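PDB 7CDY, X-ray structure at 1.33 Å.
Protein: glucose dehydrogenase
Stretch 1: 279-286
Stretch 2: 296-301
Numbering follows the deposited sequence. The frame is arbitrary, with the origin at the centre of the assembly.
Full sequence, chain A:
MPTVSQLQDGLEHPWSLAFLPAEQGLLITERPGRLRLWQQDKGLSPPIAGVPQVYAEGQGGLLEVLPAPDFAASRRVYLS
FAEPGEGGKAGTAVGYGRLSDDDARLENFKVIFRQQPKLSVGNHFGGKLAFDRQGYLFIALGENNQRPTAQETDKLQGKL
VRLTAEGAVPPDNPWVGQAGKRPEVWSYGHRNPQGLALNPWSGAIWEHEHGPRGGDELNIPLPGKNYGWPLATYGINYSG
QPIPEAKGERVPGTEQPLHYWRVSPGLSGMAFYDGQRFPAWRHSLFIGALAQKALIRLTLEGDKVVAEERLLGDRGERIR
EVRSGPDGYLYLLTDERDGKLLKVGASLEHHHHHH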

# COMPACT_ATOMS: atom_id res chain seq x y z
N PRO A 279 -6.00 -13.66 20.86
CA PRO A 279 -6.55 -14.76 20.05
C PRO A 279 -7.85 -14.41 19.35
O PRO A 279 -8.12 -14.96 18.27
N ALA A 280 -8.66 -13.52 19.92
CA ALA A 280 -9.91 -13.14 19.29
C ALA A 280 -9.69 -12.44 17.96
O ALA A 280 -10.60 -12.42 17.11
N TRP A 281 -8.52 -11.86 17.75
CA TRP A 281 -8.21 -11.15 16.51
C TRP A 281 -7.62 -12.05 15.44
O TRP A 281 -7.47 -11.61 14.30
N ARG A 282 -7.28 -13.30 15.77
CA ARG A 282 -6.71 -14.18 14.77
C ARG A 282 -7.71 -14.42 13.65
O ARG A 282 -8.92 -14.49 13.89
N HIS A 283 -7.20 -14.50 12.42
CA HIS A 283 -8.02 -14.67 11.23
C HIS A 283 -8.88 -13.44 10.92
O HIS A 283 -9.92 -13.54 10.26
N SER A 284 -8.43 -12.27 11.37
CA SER A 284 -9.02 -10.99 11.00
C SER A 284 -8.06 -10.22 10.10
O SER A 284 -6.84 -10.41 10.15
N LEU A 285 -8.64 -9.34 9.28
CA LEU A 285 -7.91 -8.44 8.40
C LEU A 285 -8.25 -7.02 8.84
O LEU A 285 -9.43 -6.65 8.92
N PHE A 286 -7.23 -6.24 9.16
CA PHE A 286 -7.41 -4.87 9.62
C PHE A 286 -7.06 -3.89 8.51
O PHE A 286 -6.04 -4.04 7.83
N ILE A 296 -10.94 -0.62 10.50
CA ILE A 296 -11.90 -1.64 10.10
C ILE A 296 -11.31 -3.00 10.41
O ILE A 296 -10.14 -3.27 10.11
N ARG A 297 -12.11 -3.88 11.02
CA ARG A 297 -11.71 -5.27 11.24
C ARG A 297 -12.67 -6.19 10.50
O ARG A 297 -13.87 -6.21 10.80
N LEU A 298 -12.15 -6.96 9.55
CA LEU A 298 -12.93 -7.94 8.81
C LEU A 298 -12.61 -9.33 9.35
O LEU A 298 -11.44 -9.74 9.36
N THR A 299 -13.64 -10.06 9.79
CA THR A 299 -13.45 -11.45 10.20
C THR A 299 -13.48 -12.33 8.96
O THR A 299 -14.38 -12.19 8.12
N LEU A 300 -12.50 -13.22 8.83
CA LEU A 300 -12.37 -14.06 7.65
C LEU A 300 -12.64 -15.52 7.99
O LEU A 300 -12.25 -16.01 9.05
N GLU A 301 -13.30 -16.20 7.06
CA GLU A 301 -13.40 -17.66 7.06
C GLU A 301 -12.83 -18.10 5.71
O GLU A 301 -13.52 -18.04 4.69

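The polar frame of this contact is an antiparallel ladder centred on one hydrogen-bonded pair. Leu285 and Leu298 bond to each other twice: Leu298 N to Leu285 O at 2.8 Å, almost perfectly straight, and Leu285 N to Leu298 O at 2.8 Å. Two residues along, past the non-hydrogen-bonded pair Ser284 and Thr299, Leu300 N donates to His283 O at 3.0 Å, carrying the hydrogen bonding to the turn that leads into the first strand.

The side-chain counterpart is a single hydrogen bond, Arg297 NH1 to Ser284 OG, at 2.8 Å. Ser284 (chi1 m) and Arg297 lie on the same face of the sheet but in different pairs, so the bond runs diagonally, and the serine oxygen sits at the edge of the guanidinium, near its plane. Arg297 reaches it with chi1 and chi2 both t, then bends at chi3 (p). NE and NH2 are satisfied elsewhere in the structure.

That extended start also puts the arginine methylenes to work. Phe286, the cross-strand partner of Arg297, adopts chi1 m with chi2 near 88° and offers a ring face to the chain: Arg297 CG lies 3.9 Å from the centroid of the Phe286 ring, a CH-pi contact, and Arg297 CD comes within 3.3 Å of Phe286 CZ. Farther out, Trp281 (chi1 m) brings CD1 to 3.8 Å from Arg297 CD. Aliphatic carbons thus meet aromatic rings while the charged end finds oxygen. Thr299 (m) shares this face, its OG1 4.1 Å from Ser284 OG.

The face bearing Leu285 and Leu298 is apolar. Leu285 (t, p) places CB 4.4 Å from Leu298 CB and 4.2 Å from Leu300 CD1; both partners are m, t. The rule is alternation: a polar and aromatic cluster around one arginine on one face, leucines on the other.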

# COMPACT_ATOMS: atom_id res chain seq x y z
CB PRO A 279 -6.73 -15.89 21.07
CG PRO A 279 -5.80 -15.54 22.20
CD PRO A 279 -5.78 -14.04 22.26
CB ALA A 280 -10.73 -12.24 20.22
CB TRP A 281 -7.24 -10.00 16.79
CG TRP A 281 -7.89 -8.75 17.31
CD1 TRP A 281 -9.22 -8.54 17.54
CD2 TRP A 281 -7.22 -7.53 17.64
NE1 TRP A 281 -9.42 -7.26 17.99
CE2 TRP A 281 -8.21 -6.62 18.06
CE3 TRP A 281 -5.89 -7.12 17.61
CZ2 TRP A 281 -7.90 -5.32 18.46
CZ3 TRP A 281 -5.58 -5.83 18.01
CH2 TRP A 281 -6.58 -4.95 18.42
CB ARG A 282 -6.28 -15.51 15.41
CG ARG A 282 -5.13 -15.35 16.41
CD ARG A 282 -4.66 -16.69 16.98
NE ARG A 282 -4.51 -17.72 15.95
CZ ARG A 282 -3.50 -17.78 15.10
NH1 ARG A 282 -2.53 -16.87 15.15
NH2 ARG A 282 -3.45 -18.75 14.19
CB HIS A 283 -8.83 -15.97 11.25
CG HIS A 283 -7.97 -17.19 11.29
ND1 HIS A 283 -7.26 -17.64 10.20
CD2 HIS A 283 -7.67 -18.03 12.31
CE1 HIS A 283 -6.57 -18.72 10.54
NE2 HIS A 283 -6.80 -18.97 11.81
CB SER A 284 -9.36 -10.15 12.23
OG SER A 284 -10.52 -10.65 12.89
CB LEU A 285 -8.35 -8.66 6.95
CG LEU A 285 -7.83 -7.67 5.92
CD1 LEU A 285 -6.31 -7.69 5.91
CD2 LEU A 285 -8.39 -7.99 4.54
CB PHE A 286 -6.53 -4.62 10.84
CG PHE A 286 -6.99 -5.32 12.08
CD1 PHE A 286 -6.59 -6.62 12.37
CD2 PHE A 286 -7.86 -4.69 12.95
CE1 PHE A 286 -7.03 -7.26 13.52
CE2 PHE A 286 -8.30 -5.31 14.10
CZ PHE A 286 -7.88 -6.61 14.38
CB ILE A 296 -12.20 -1.52 8.59
CG1 ILE A 296 -12.85 -0.17 8.30
CG2 ILE A 296 -13.05 -2.68 8.12
CD1 ILE A 296 -12.85 0.19 6.82
CB ARG A 297 -11.69 -5.62 12.72
CG ARG A 297 -11.22 -7.04 12.97
CD ARG A 297 -11.09 -7.35 14.44
NE ARG A 297 -12.39 -7.59 15.06
CZ ARG A 297 -12.90 -8.79 15.28
NH1 ARG A 297 -12.23 -9.88 14.92
NH2 ARG A 297 -14.09 -8.92 15.85
CB LEU A 298 -12.62 -7.89 7.32
CG LEU A 298 -12.83 -6.54 6.64
CD1 LEU A 298 -12.53 -6.64 5.16
CD2 LEU A 298 -14.27 -6.08 6.86
CB THR A 299 -14.57 -11.85 11.16
OG1 THR A 299 -14.52 -11.02 12.33
CG2 THR A 299 -14.43 -13.31 11.58
CB LEU A 300 -10.95 -13.99 7.07
CG LEU A 300 -10.39 -12.60 6.80
CD1 LEU A 300 -8.96 -12.71 6.28
CD2 LEU A 300 -11.29 -11.86 5.81
CB GLU A 301 -14.84 -18.11 7.28
CG GLU A 301 -15.30 -17.88 8.71
CD GLU A 301 -16.75 -18.27 8.96
OE1 GLU A 301 -17.40 -18.84 8.06
OE2 GLU A 301 -17.25 -18.00 10.08